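Long-range contacts in restriction endonuclease R.BpuJI (Bacillus pumilus, PDB 5HNF), which binds DNA through the N-terminal part present here and, as the full-length enzyme, probably cleaves it as a restriction endonuclease: residues C42-F47 with E88-S93; E130-K135 with N257-D262; I136-F141 with L171-G176. All coordinates share one frame; numbering follows the deposited sequence. Where two conformers were deposited one is given.

Interaction 1 (C42-F47 with E88-S93); sequences CDKASF and EVIFPS
F47 holds its ring anti to the backbone N (chi1 -179°) and I90 holds CG2 likewise, torsions that carry the two groups into one CH-pi contact. It forms at the antiparallel pairing of strand 42-43 with strand 89-92, at one border of a small three-stranded sheet whose outer strand runs straight into helix 44-59. I90 CG2 stands 3.7 Å from the centroid of the F47 ring, only 9° off its normal, and the side chains meet nearly perpendicularly. The branched isoleucine suits this place because CG1 also packs alongside F47 CB, at 3.9 Å. The F47 ring also meets that of F83 on strand 83-86. Replacing F47 by an alanine is likely to leave a gap over I90 CG2 and end the CH-pi contact.

The backbones pair at C42 and I90: I90 N reaches C42 O at 2.9 Å in an almost straight bond, whereas the return bond from C42 N to I90 O is long and weak. V89 CG1 lies 3.6 Å from C42 O. K44, extended away from the strand, packs on a cytosine base of the bound DNA, so the strand-to-helix junction lies at the nucleic acid.

D43, whose short carboxylate can fold back on the first turn, is the N-cap of helix 44-59: D43 OD1 accepts from S46 N at 2.9 Å and from S46 OG at 2.7 Å.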
ATOM      1  N   CYS A  42      -3.000  -4.905  26.097  1.00 29.36           N
ATOM      2  CA  CYS A  42      -1.898  -4.866  27.055  1.00 29.69           C
ATOM      3  C   CYS A  42      -1.103  -3.568  26.925  1.00 24.37           C
ATOM      4  O   CYS A  42      -1.212  -2.864  25.913  1.00 25.61           O
ATOM      5  CB  CYS A  42      -0.973  -6.065  26.850  1.00 29.85           C
ATOM      6  SG  CYS A  42      -0.123  -6.071  25.255  1.00 25.36           S
ATOM      7  N   ASP A  43      -0.283  -3.233  27.927  1.00 27.78           N
ATOM      8  CA  ASP A  43       0.493  -2.006  27.789  1.00 23.22           C
ATOM      9  C   ASP A  43       1.634  -2.192  26.781  1.00 27.20           C
ATOM     10  O   ASP A  43       1.936  -3.310  26.361  1.00 27.93           O
ATOM     11  CB  ASP A  43       1.020  -1.495  29.144  1.00 30.34           C
ATOM     12  CG  ASP A  43       1.985  -2.452  29.832  1.00 37.90           C
ATOM     13  OD1 ASP A  43       2.659  -3.263  29.175  1.00 30.24           O
ATOM     14  OD2 ASP A  43       2.099  -2.363  31.069  1.00 45.15           O
ATOM     15  N   LYS A  44       2.262  -1.091  26.386  1.00 24.38           N
ATOM     16  CA  LYS A  44       3.218  -1.134  25.284  1.00 25.47           C
ATOM     17  C   LYS A  44       4.473  -1.937  25.610  1.00 26.87           C
ATOM     18  O   LYS A  44       4.965  -2.696  24.773  1.00 26.59           O
ATOM     19  CB  LYS A  44       3.607   0.277  24.841  1.00 34.71           C
ATOM     20  CG  LYS A  44       4.288   0.262  23.472  1.00 40.08           C
ATOM     21  CD  LYS A  44       4.533   1.638  22.865  1.00 43.91           C
ATOM     22  CE  LYS A  44       5.176   1.471  21.485  1.00 45.71           C
ATOM     23  NZ  LYS A  44       5.162   2.727  20.688  1.00 44.29           N
ATOM     24  N   ALA A  45       4.979  -1.798  26.827  1.00 27.44           N
ATOM     25  CA  ALA A  45       6.133  -2.588  27.241  1.00 28.75           C
ATOM     26  C   ALA A  45       5.876  -4.100  27.126  1.00 27.85           C
ATOM     27  O   ALA A  45       6.719  -4.848  26.609  1.00 26.22           O
ATOM     28  CB  ALA A  45       6.522  -2.226  28.657  1.00 30.22           C
ATOM     29  N   SER A  46       4.707  -4.546  27.586  1.00 26.71           N
ATOM     30  CA  SER A  46       4.343  -5.952  27.498  1.00 24.74           C
ATOM     31  C   SER A  46       4.135  -6.356  26.042  1.00 23.88           C
ATOM     32  O   SER A  46       4.486  -7.466  25.632  1.00 27.35           O
ATOM     33  CB  SER A  46       3.075  -6.235  28.306  1.00 30.44           C
ATOM     34  OG  SER A  46       3.261  -5.871  29.666  1.00 34.92           O
ATOM     35  N   PHE A  47       3.569  -5.445  25.261  1.00 21.51           N
ATOM     36  CA  PHE A  47       3.306  -5.756  23.862  1.00 20.61           C
ATOM     37  C   PHE A  47       4.608  -6.053  23.128  1.00 19.09           C
ATOM     38  O   PHE A  47       4.729  -7.065  22.435  1.00 20.28           O
ATOM     39  CB  PHE A  47       2.572  -4.606  23.172  1.00 20.18           C
ATOM     40  CG  PHE A  47       2.250  -4.887  21.742  1.00 18.96           C
ATOM     41  CD1 PHE A  47       1.292  -5.848  21.419  1.00 23.06           C
ATOM     42  CD2 PHE A  47       2.927  -4.223  20.719  1.00 19.41           C
ATOM     43  CE1 PHE A  47       0.999  -6.124  20.079  1.00 19.52           C
ATOM     44  CE2 PHE A  47       2.647  -4.487  19.378  1.00 20.07           C
ATOM     45  CZ  PHE A  47       1.696  -5.432  19.055  1.00 18.33           C
ATOM     46  N   GLU A  88      -2.444   4.506  26.092  1.00 47.65           N
ATOM     47  CA  GLU A  88      -1.291   3.726  26.550  0.58 49.17           C
ATOM     48  C   GLU A  88      -1.436   2.224  26.297  1.00 48.65           C
ATOM     49  O   GLU A  88      -0.464   1.471  26.407  1.00 52.74           O
ATOM     50  CB  GLU A  88      -1.030   3.977  28.038  0.58 51.47           C
ATOM     51  CG  GLU A  88      -0.780   5.436  28.396  0.58 53.90           C
ATOM     52  CD  GLU A  88       0.631   5.883  28.087  0.58 53.92           C
ATOM     53  OE1 GLU A  88       1.011   5.904  26.897  0.58 55.24           O
ATOM     54  OE2 GLU A  88       1.366   6.214  29.040  0.58 54.82           O
ATOM     55  N   VAL A  89      -2.633   1.788  25.904  1.00 37.29           N
ATOM     56  CA  VAL A  89      -2.886   0.370  25.644  1.00 28.56           C
ATOM     57  C   VAL A  89      -2.785   0.023  24.143  1.00 26.86           C
ATOM     58  O   VAL A  89      -3.149   0.831  23.297  1.00 25.58           O
ATOM     59  CB  VAL A  89      -4.279  -0.036  26.166  1.00 25.40           C
ATOM     60  CG1 VAL A  89      -4.508  -1.530  26.009  1.00 30.49           C
ATOM     61  CG2 VAL A  89      -4.429   0.360  27.620  1.00 28.03           C
ATOM     62  N   ILE A  90      -2.290  -1.175  23.829  1.00 23.86           N
ATOM     63  CA  ILE A  90      -2.298  -1.690  22.462  1.00 21.66           C
ATOM     64  C   ILE A  90      -3.466  -2.647  22.254  1.00 22.94           C
ATOM     65  O   ILE A  90      -3.654  -3.577  23.029  1.00 25.06           O
ATOM     66  CB  ILE A  90      -0.974  -2.422  22.116  1.00 23.75           C
ATOM     67  CG1 ILE A  90       0.235  -1.538  22.444  1.00 22.04           C
ATOM     68  CG2 ILE A  90      -0.981  -2.892  20.658  1.00 22.04           C
ATOM     69  CD1 ILE A  90       0.285  -0.232  21.640  1.00 23.19           C
ATOM     70  N   PHE A  91      -4.243  -2.412  21.194  1.00 21.91           N
ATOM     71  CA  PHE A  91      -5.418  -3.218  20.859  1.00 20.42           C
ATOM     72  C   PHE A  91      -5.276  -3.851  19.473  1.00 17.64           C
ATOM     73  O   PHE A  91      -4.625  -3.283  18.589  1.00 18.98           O
ATOM     74  CB  PHE A  91      -6.678  -2.350  20.847  1.00 23.53           C
ATOM     75  CG  PHE A  91      -7.002  -1.710  22.162  1.00 27.61           C
ATOM     76  CD1 PHE A  91      -7.838  -2.348  23.061  1.00 30.09           C
ATOM     77  CD2 PHE A  91      -6.493  -0.464  22.482  1.00 28.62           C
ATOM     78  CE1 PHE A  91      -8.147  -1.756  24.265  1.00 27.57           C
ATOM     79  CE2 PHE A  91      -6.796   0.132  23.679  1.00 32.89           C
ATOM     80  CZ  PHE A  91      -7.628  -0.520  24.570  1.00 30.54           C
ATOM     81  N   PRO A  92      -5.912  -5.010  19.265  1.00 18.27           N
ATOM     82  CA  PRO A  92      -6.112  -5.537  17.912  1.00 17.62           C
ATOM     83  C   PRO A  92      -6.945  -4.555  17.101  1.00 17.24           C
ATOM     84  O   PRO A  92      -7.920  -3.986  17.622  1.00 17.68           O
ATOM     85  CB  PRO A  92      -6.897  -6.844  18.138  1.00 21.85           C
ATOM     86  CG  PRO A  92      -6.822  -7.102  19.576  1.00 22.74           C
ATOM     87  CD  PRO A  92      -6.678  -5.779  20.260  1.00 20.62           C
ATOM     88  N   SER A  93      -6.587  -4.374  15.836  1.00 16.36           N
ATOM     89  CA  SER A  93      -7.336  -3.472  14.962  1.00 14.72           C
ATOM     90  C   SER A  93      -8.629  -4.140  14.476  1.00 15.90           C
ATOM     91  O   SER A  93      -8.784  -5.358  14.589  1.00 16.07           O
ATOM     92  CB  SER A  93      -6.481  -3.069  13.760  1.00 17.59           C
ATOM     93  OG  SER A  93      -6.301  -4.181  12.889  1.00 14.73           O
TER

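Interaction 2 (E130-K135 with N257-D262); sequences EKVGAK and NAYKYD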
ATOM      1  N   GLU A 130       7.773  15.498   2.365  1.00 16.38           N
ATOM      2  CA  GLU A 130       8.115  15.489   0.950  1.00 18.22           C
ATOM      3  C   GLU A 130       6.897  15.250   0.054  1.00 17.97           C
ATOM      4  O   GLU A 130       6.650  15.988  -0.898  1.00 20.85           O
ATOM      5  CB  GLU A 130       9.169  14.435   0.654  1.00 21.53           C
ATOM      6  CG  GLU A 130       9.489  14.361  -0.799  1.00 27.26           C
ATOM      7  CD  GLU A 130      10.529  13.324  -1.127  1.00 38.31           C
ATOM      8  OE1 GLU A 130      11.053  12.684  -0.183  1.00 44.14           O
ATOM      9  OE2 GLU A 130      10.841  13.182  -2.332  1.00 34.89           O
ATOM     10  N   LYS A 131       6.132  14.217   0.371  1.00 16.65           N
ATOM     11  CA  LYS A 131       4.952  13.914  -0.411  1.00 18.03           C
ATOM     12  C   LYS A 131       3.891  15.024  -0.337  1.00 18.54           C
ATOM     13  O   LYS A 131       3.277  15.354  -1.349  1.00 19.68           O
ATOM     14  CB  LYS A 131       4.388  12.559   0.046  1.00 16.39           C
ATOM     15  CG  LYS A 131       5.354  11.405  -0.295  1.00 16.98           C
ATOM     16  CD  LYS A 131       4.871  10.005   0.167  1.00 17.48           C
ATOM     17  CE  LYS A 131       6.017   8.988   0.022  1.00 19.60           C
ATOM     18  NZ  LYS A 131       5.631   7.595   0.468  1.00 22.59           N
ATOM     19  N   VAL A 132       3.673  15.609   0.841  1.00 16.58           N
ATOM     20  CA  VAL A 132       2.748  16.730   0.973  1.00 18.40           C
ATOM     21  C   VAL A 132       3.253  17.966   0.228  1.00 19.34           C
ATOM     22  O   VAL A 132       2.476  18.722  -0.363  1.00 20.75           O
ATOM     23  CB  VAL A 132       2.511  17.067   2.447  1.00 20.10           C
ATOM     24  CG1 VAL A 132       1.928  18.447   2.617  1.00 21.91           C
ATOM     25  CG2 VAL A 132       1.581  16.022   3.053  1.00 20.42           C
ATOM     26  N   GLY A 133       4.561  18.174   0.262  1.00 21.72           N
ATOM     27  CA  GLY A 133       5.148  19.284  -0.460  1.00 18.46           C
ATOM     28  C   GLY A 133       4.990  19.140  -1.961  1.00 19.33           C
ATOM     29  O   GLY A 133       4.930  20.147  -2.689  1.00 24.65           O
ATOM     30  N   ALA A 134       4.930  17.893  -2.427  1.00 20.60           N
ATOM     31  CA  ALA A 134       4.737  17.609  -3.841  1.00 20.32           C
ATOM     32  C   ALA A 134       3.243  17.545  -4.230  1.00 19.22           C
ATOM     33  O   ALA A 134       2.906  17.236  -5.382  1.00 20.50           O
ATOM     34  CB  ALA A 134       5.440  16.326  -4.202  1.00 18.35           C
ATOM     35  N   LYS A 135       2.366  17.860  -3.274  1.00 19.59           N
ATOM     36  CA  LYS A 135       0.908  17.861  -3.468  1.00 19.70           C
ATOM     37  C   LYS A 135       0.381  16.518  -3.968  1.00 15.92           C
ATOM     38  O   LYS A 135      -0.559  16.452  -4.758  1.00 19.71           O
ATOM     39  CB  LYS A 135       0.491  18.985  -4.422  1.00 22.33           C
ATOM     40  CG  LYS A 135       0.844  20.365  -3.861  1.00 28.76           C
ATOM     41  CD  LYS A 135       0.549  21.496  -4.832  1.00 36.62           C
ATOM     42  CE  LYS A 135       0.837  22.847  -4.177  1.00 43.54           C
ATOM     43  NZ  LYS A 135       2.187  22.878  -3.553  1.00 48.71           N
ATOM     44  N   ASN A 257      -7.298  13.132   4.981  1.00 17.54           N
ATOM     45  CA  ASN A 257      -6.761  14.404   4.527  1.00 16.55           C
ATOM     46  C   ASN A 257      -5.480  14.780   5.254  1.00 17.18           C
ATOM     47  O   ASN A 257      -5.531  15.309   6.351  1.00 19.66           O
ATOM     48  CB  ASN A 257      -7.809  15.493   4.729  1.00 21.06           C
ATOM     49  CG  ASN A 257      -7.322  16.846   4.275  1.00 23.83           C
ATOM     50  OD1 ASN A 257      -6.358  16.938   3.525  1.00 21.14           O
ATOM     51  ND2 ASN A 257      -7.993  17.912   4.731  1.00 28.98           N
ATOM     52  N   ALA A 258      -4.340  14.526   4.617  1.00 17.58           N
ATOM     53  CA  ALA A 258      -3.040  14.827   5.198  1.00 17.23           C
ATOM     54  C   ALA A 258      -2.786  16.329   5.269  1.00 21.27           C
ATOM     55  O   ALA A 258      -1.909  16.784   6.014  1.00 24.10           O
ATOM     56  CB  ALA A 258      -1.949  14.151   4.381  1.00 18.58           C
ATOM     57  N   TYR A 259      -3.569  17.098   4.516  1.00 18.88           N
ATOM     58  CA  TYR A 259      -3.263  18.515   4.313  1.00 21.65           C
ATOM     59  C   TYR A 259      -3.815  19.425   5.384  1.00 23.80           C
ATOM     60  O   TYR A 259      -3.591  20.628   5.356  1.00 26.23           O
ATOM     61  CB  TYR A 259      -3.753  18.948   2.930  1.00 20.07           C
ATOM     62  CG  TYR A 259      -2.860  18.326   1.881  1.00 18.87           C
ATOM     63  CD1 TYR A 259      -3.114  17.048   1.398  1.00 19.78           C
ATOM     64  CD2 TYR A 259      -1.708  18.968   1.459  1.00 20.12           C
ATOM     65  CE1 TYR A 259      -2.263  16.450   0.488  1.00 21.32           C
ATOM     66  CE2 TYR A 259      -0.856  18.387   0.557  1.00 18.74           C
ATOM     67  CZ  TYR A 259      -1.135  17.127   0.071  1.00 23.29           C
ATOM     68  OH  TYR A 259      -0.290  16.538  -0.823  1.00 18.63           O
ATOM     69  N   LYS A 260      -4.508  18.866   6.353  1.00 22.43           N
ATOM     70  CA  LYS A 260      -5.046  19.705   7.412  1.00 26.58           C
ATOM     71  C   LYS A 260      -4.159  19.725   8.663  1.00 25.43           C
ATOM     72  O   LYS A 260      -4.533  20.293   9.690  1.00 26.31           O
ATOM     73  CB  LYS A 260      -6.445  19.242   7.767  1.00 25.17           C
ATOM     74  CG  LYS A 260      -6.496  17.873   8.358  1.00 24.53           C
ATOM     75  CD  LYS A 260      -7.941  17.509   8.672  1.00 31.63           C
ATOM     76  CE  LYS A 260      -7.995  16.209   9.409  1.00 33.66           C
ATOM     77  NZ  LYS A 260      -9.387  15.786   9.736  1.00 33.80           N
ATOM     78  N   TYR A 261      -2.993  19.095   8.576  1.00 21.31           N
ATOM     79  CA  TYR A 261      -2.077  19.001   9.716  1.00 17.74           C
ATOM     80  C   TYR A 261      -0.909  19.944   9.504  1.00 25.29           C
ATOM     81  O   TYR A 261      -0.400  20.057   8.385  1.00 26.72           O
ATOM     82  CB  TYR A 261      -1.584  17.554   9.890  1.00 17.21           C
ATOM     83  CG  TYR A 261      -2.693  16.550  10.218  1.00 18.27           C
ATOM     84  CD1 TYR A 261      -3.474  15.977   9.215  1.00 18.17           C
ATOM     85  CD2 TYR A 261      -2.950  16.179  11.524  1.00 22.77           C
ATOM     86  CE1 TYR A 261      -4.478  15.073   9.506  1.00 18.75           C
ATOM     87  CE2 TYR A 261      -3.962  15.280  11.832  1.00 18.60           C
ATOM     88  CZ  TYR A 261      -4.717  14.724  10.810  1.00 18.04           C
ATOM     89  OH  TYR A 261      -5.717  13.830  11.124  1.00 21.18           O
ATOM     90  N   ASP A 262      -0.514  20.642  10.567  1.00 22.27           N
ATOM     91  CA  ASP A 262       0.657  21.510  10.529  1.00 23.27           C
ATOM     92  C   ASP A 262       1.856  20.721  11.035  1.00 22.17           C
ATOM     93  O   ASP A 262       1.974  20.478  12.230  1.00 24.45           O
ATOM     94  CB  ASP A 262       0.422  22.760  11.378  1.00 26.28           C
ATOM     95  CG  ASP A 262       1.648  23.664  11.462  1.00 33.10           C
ATOM     96  OD1 ASP A 262       2.675  23.391  10.799  1.00 29.61           O
ATOM     97  OD2 ASP A 262       1.563  24.675  12.198  1.00 38.47           O
TER
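The Schellman turn that ends helix 125-133 packs here against an Asx turn in the long loop between helices 240-247 and 266-281, with V132 and Y259 as the chief partners. No hydrogen bond joins the two segments. The two side chains run antiparallel, V132 reaching out from the helix and Y259 reaching in toward it. V132 CG1, anti to the backbone N, comes within 3.5 Å of Y259 CE2. V132 CG2 sits over one face of the ring, 4.1 Å from its plane and nearer the edge than the centre, and also touches A258 CB at 4.2 Å. A beta-branched residue thus serves two neighbours at once, while the small A258 lets the loop come close and also touches F272 of helix 266-281.

The tyrosine extends past the valine to the helix end, where Y259 OH lies 3.2 Å from K135 CA. K135 takes a positive phi of 56°, which turns the chain out of the helix, and its N bonds back to V132 O at 3.0 Å. The polar end of Y259 is satisfied just beyond, by I136 O, which makes tyrosine apt: an apolar ring for V132 and a hydroxyl for the outgoing chain. At its base the Asx turn fixes the loop, Y259 N donating to N257 OD1 at 3.0 Å from 57° above the side-chain carbonyl plane.

Interaction 3 (I136-F141 with L171-G176); sequences IQIRQF and LQVLQG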
ATOM      1  N   ILE A 136       0.974  15.445  -3.474  1.00 14.29           N
ATOM      2  CA  ILE A 136       0.497  14.110  -3.801  1.00 16.32           C
ATOM      3  C   ILE A 136      -0.865  13.874  -3.132  1.00 16.08           C
ATOM      4  O   ILE A 136      -1.077  14.230  -1.978  1.00 17.38           O
ATOM      5  CB  ILE A 136       1.530  13.057  -3.381  1.00 16.80           C
ATOM      6  CG1 ILE A 136       2.790  13.252  -4.224  1.00 21.55           C
ATOM      7  CG2 ILE A 136       0.982  11.640  -3.525  1.00 14.29           C
ATOM      8  CD1 ILE A 136       3.877  12.331  -3.870  1.00 28.45           C
ATOM      9  N   GLN A 137      -1.808  13.333  -3.895  1.00 17.40           N
ATOM     10  CA  GLN A 137      -3.102  12.938  -3.330  1.00 13.81           C
ATOM     11  C   GLN A 137      -3.785  11.978  -4.279  1.00 13.33           C
ATOM     12  O   GLN A 137      -4.339  12.368  -5.298  1.00 16.66           O
ATOM     13  CB  GLN A 137      -3.995  14.149  -3.017  1.00 20.88           C
ATOM     14  CG  GLN A 137      -3.955  15.309  -3.959  1.00 24.89           C
ATOM     15  CD  GLN A 137      -4.872  16.432  -3.487  1.00 25.45           C
ATOM     16  OE1 GLN A 137      -5.628  16.274  -2.519  1.00 26.44           O
ATOM     17  NE2 GLN A 137      -4.823  17.559  -4.173  1.00 27.40           N
ATOM     18  N   ILE A 138      -3.756  10.695  -3.914  1.00 15.49           N
ATOM     19  CA  ILE A 138      -4.277   9.639  -4.789  1.00 12.50           C
ATOM     20  C   ILE A 138      -4.704   8.434  -3.961  1.00 12.93           C
ATOM     21  O   ILE A 138      -4.088   8.087  -2.943  1.00 13.17           O
ATOM     22  CB  ILE A 138      -3.236   9.192  -5.851  1.00 13.63           C
ATOM     23  CG1 ILE A 138      -3.882   8.224  -6.859  1.00 13.02           C
ATOM     24  CG2 ILE A 138      -1.984   8.621  -5.211  1.00 15.63           C
ATOM     25  CD1 ILE A 138      -3.012   7.931  -8.071  1.00 17.01           C
ATOM     26  N   ARG A 139      -5.781   7.814  -4.410  1.00 13.19           N
ATOM     27  CA  ARG A 139      -6.128   6.476  -3.957  1.00 13.00           C
ATOM     28  C   ARG A 139      -5.606   5.548  -5.048  1.00 14.13           C
ATOM     29  O   ARG A 139      -6.285   5.328  -6.058  1.00 13.25           O
ATOM     30  CB  ARG A 139      -7.650   6.307  -3.767  1.00 12.51           C
ATOM     31  CG  ARG A 139      -8.312   7.388  -2.921  1.00 14.99           C
ATOM     32  CD  ARG A 139      -9.760   6.980  -2.637  1.00 14.13           C
ATOM     33  NE  ARG A 139     -10.518   8.055  -2.019  1.00 18.02           N
ATOM     34  CZ  ARG A 139     -11.604   7.874  -1.280  1.00 20.63           C
ATOM     35  NH1 ARG A 139     -12.049   6.644  -1.050  1.00 23.42           N
ATOM     36  NH2 ARG A 139     -12.248   8.930  -0.774  1.00 22.61           N
ATOM     37  N   GLN A 140      -4.402   5.012  -4.867  1.00 12.75           N
ATOM     38  CA  GLN A 140      -3.738   4.387  -5.984  1.00 11.29           C
ATOM     39  C   GLN A 140      -4.370   3.100  -6.471  1.00 13.32           C
ATOM     40  O   GLN A 140      -4.267   2.804  -7.652  1.00 11.92           O
ATOM     41  CB  GLN A 140      -2.234   4.156  -5.694  1.00 13.47           C
ATOM     42  CG  GLN A 140      -1.872   3.030  -4.745  1.00 13.11           C
ATOM     43  CD  GLN A 140      -1.763   3.500  -3.328  1.00 12.52           C
ATOM     44  OE1 GLN A 140      -2.572   4.323  -2.851  1.00 16.26           O
ATOM     45  NE2 GLN A 140      -0.800   2.927  -2.600  1.00 13.52           N
ATOM     46  N   PHE A 141      -5.035   2.329  -5.611  1.00 11.06           N
ATOM     47  CA  PHE A 141      -5.561   1.070  -6.115  1.00 10.16           C
ATOM     48  C   PHE A 141      -6.856   1.213  -6.916  1.00 11.26           C
ATOM     49  O   PHE A 141      -6.958   0.609  -7.977  1.00 11.83           O
ATOM     50  CB  PHE A 141      -5.688   0.061  -4.950  1.00  8.04           C
ATOM     51  CG  PHE A 141      -4.331  -0.386  -4.438  1.00  7.30           C
ATOM     52  CD1 PHE A 141      -3.570  -1.289  -5.161  1.00 12.22           C
ATOM     53  CD2 PHE A 141      -3.821   0.106  -3.241  1.00  9.73           C
ATOM     54  CE1 PHE A 141      -2.302  -1.714  -4.704  1.00 12.53           C
ATOM     55  CE2 PHE A 141      -2.560  -0.301  -2.801  1.00 10.35           C
ATOM     56  CZ  PHE A 141      -1.805  -1.208  -3.526  1.00 12.09           C
ATOM     57  N   LEU A 171       4.491  11.861 -11.319  1.00 14.38           N
ATOM     58  CA  LEU A 171       4.078  12.931 -10.417  1.00 13.77           C
ATOM     59  C   LEU A 171       2.635  13.391 -10.670  1.00 15.08           C
ATOM     60  O   LEU A 171       1.842  13.511  -9.734  1.00 16.90           O
ATOM     61  CB  LEU A 171       5.046  14.119 -10.533  1.00 16.68           C
ATOM     62  CG  LEU A 171       4.674  15.303  -9.631  1.00 16.90           C
ATOM     63  CD1 LEU A 171       4.760  14.970  -8.126  1.00 20.07           C
ATOM     64  CD2 LEU A 171       5.572  16.499 -10.000  1.00 25.54           C
ATOM     65  N   GLN A 172       2.278  13.611 -11.934  1.00 13.81           N
ATOM     66  CA  GLN A 172       0.983  14.186 -12.224  1.00 14.32           C
ATOM     67  C   GLN A 172      -0.137  13.230 -11.872  1.00 14.85           C
ATOM     68  O   GLN A 172      -1.162  13.670 -11.375  1.00 17.13           O
ATOM     69  CB  GLN A 172       0.894  14.581 -13.691  1.00 17.70           C
ATOM     70  CG  GLN A 172       1.878  15.696 -14.025  1.00 19.23           C
ATOM     71  CD  GLN A 172       1.706  16.202 -15.421  1.00 24.00           C
ATOM     72  OE1 GLN A 172       1.056  15.565 -16.245  1.00 23.59           O
ATOM     73  NE2 GLN A 172       2.295  17.363 -15.707  1.00 26.12           N
ATOM     74  N   VAL A 173       0.076  11.929 -12.095  1.00 15.33           N
ATOM     75  CA  VAL A 173      -0.908  10.945 -11.688  1.00 15.47           C
ATOM     76  C   VAL A 173      -1.022  10.893 -10.167  1.00 16.13           C
ATOM     77  O   VAL A 173      -2.142  10.921  -9.636  1.00 14.88           O
ATOM     78  CB  VAL A 173      -0.589   9.544 -12.264  1.00 15.15           C
ATOM     79  CG1 VAL A 173      -1.518   8.496 -11.629  1.00 15.49           C
ATOM     80  CG2 VAL A 173      -0.803   9.562 -13.773  1.00 14.69           C
ATOM     81  N   LEU A 174       0.118  10.878  -9.467  1.00 16.45           N
ATOM     82  CA  LEU A 174       0.127  10.800  -7.995  1.00 15.17           C
ATOM     83  C   LEU A 174      -0.481  12.060  -7.380  1.00 17.27           C
ATOM     84  O   LEU A 174      -0.964  12.034  -6.253  1.00 16.83           O
ATOM     85  CB  LEU A 174       1.549  10.592  -7.469  1.00 15.03           C
ATOM     86  CG  LEU A 174       2.161   9.226  -7.838  1.00 13.82           C
ATOM     87  CD1 LEU A 174       3.658   9.216  -7.539  1.00 17.75           C
ATOM     88  CD2 LEU A 174       1.464   8.066  -7.110  1.00 14.41           C
ATOM     89  N   GLN A 175      -0.480  13.144  -8.155  1.00 16.71           N
ATOM     90  CA  GLN A 175      -1.093  14.401  -7.739  1.00 16.82           C
ATOM     91  C   GLN A 175      -2.612  14.421  -7.948  1.00 16.76           C
ATOM     92  O   GLN A 175      -3.287  15.371  -7.544  1.00 18.46           O
ATOM     93  CB  GLN A 175      -0.464  15.568  -8.500  1.00 16.27           C
ATOM     94  CG  GLN A 175       0.917  15.964  -7.973  1.00 13.64           C
ATOM     95  CD  GLN A 175       1.541  17.028  -8.813  1.00 16.24           C
ATOM     96  OE1 GLN A 175       1.244  17.140 -10.006  1.00 20.10           O
ATOM     97  NE2 GLN A 175       2.374  17.858  -8.193  1.00 20.79           N
ATOM     98  N   GLY A 176      -3.141  13.383  -8.592  1.00 17.17           N
ATOM     99  CA  GLY A 176      -4.575  13.262  -8.785  1.00 20.81           C
ATOM    100  C   GLY A 176      -5.110  14.126  -9.909  1.00 17.97           C
ATOM    101  O   GLY A 176      -6.297  14.451  -9.945  1.00 23.51           O
TER
HETATM  102  O   HOH W   1      -2.487  17.604  -6.132  1.00 22.17           O
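Q137 N donates to L174 O at 2.8 Å where the extended segment 136-139 passes the C-terminal end of the short helix 171-174. This is the one direct hydrogen bond between the segments, and it uses a carbonyl at the helix end. The turn there is a Schellman motif: G176 takes a positive phi of 79° and its N bonds back to V173 O. Glycine suits the place doubly, since such a phi strains most other residues and a beta carbon would run into Q137 O.

Two isoleucines flank the backbone bond. I136 and L174 run alongside each other in the same direction, with I136 CG2 4.1 Å from L174 CB and 3.4 Å from L174 O. I138 points at the helix and divides its branches between two residues. Its CG1 is anti to the backbone N (chi1 -172°), which sends CD1 to V173 CG1 at 3.9 Å, while CG2 meets L174 CD2 at 4.0 Å. I136 and I138, both buried, lie close about L174 O and probably keep solvent from it. Q137, partly exposed, is polar: Q137 NE2 gives a hydrogen bond of 3.0 Å to a water, and the water in turn donates to Q175 O at 2.8 Å. A glutamine, long and ending in N-H donors, can reach such a bridge.

Beyond the contact, R139 is the N-cap residue of helix 140-153, whose Y143 packs on both I138 and V173. V173 also rests on V167 of helix 160-168, so these two helices enclose the contact; helix 206-222 packs further on, its L220 against F141.

In the fold
From the N terminus, interaction 1 comes first: it closes a loop of forty mostly helical residues and ties the start of helix 44-59 to the sheet at strand 89-92. The chain has finished that loop before the others open. Interaction 2 then spans 121 residues, joining the end of helix 125-133 to the loop before the last helix, 266-281. Interaction 3 is nested within it, since 136-141 follows directly on 130-135 and meets 171-176 only thirty residues later. Interactions 2 and 3 share the 135-136 junction and are joined through Q175 NE2 with A134 O. Interaction 1 lies across the chain's centre from interaction 3, their nearest atoms about 17 Å apart.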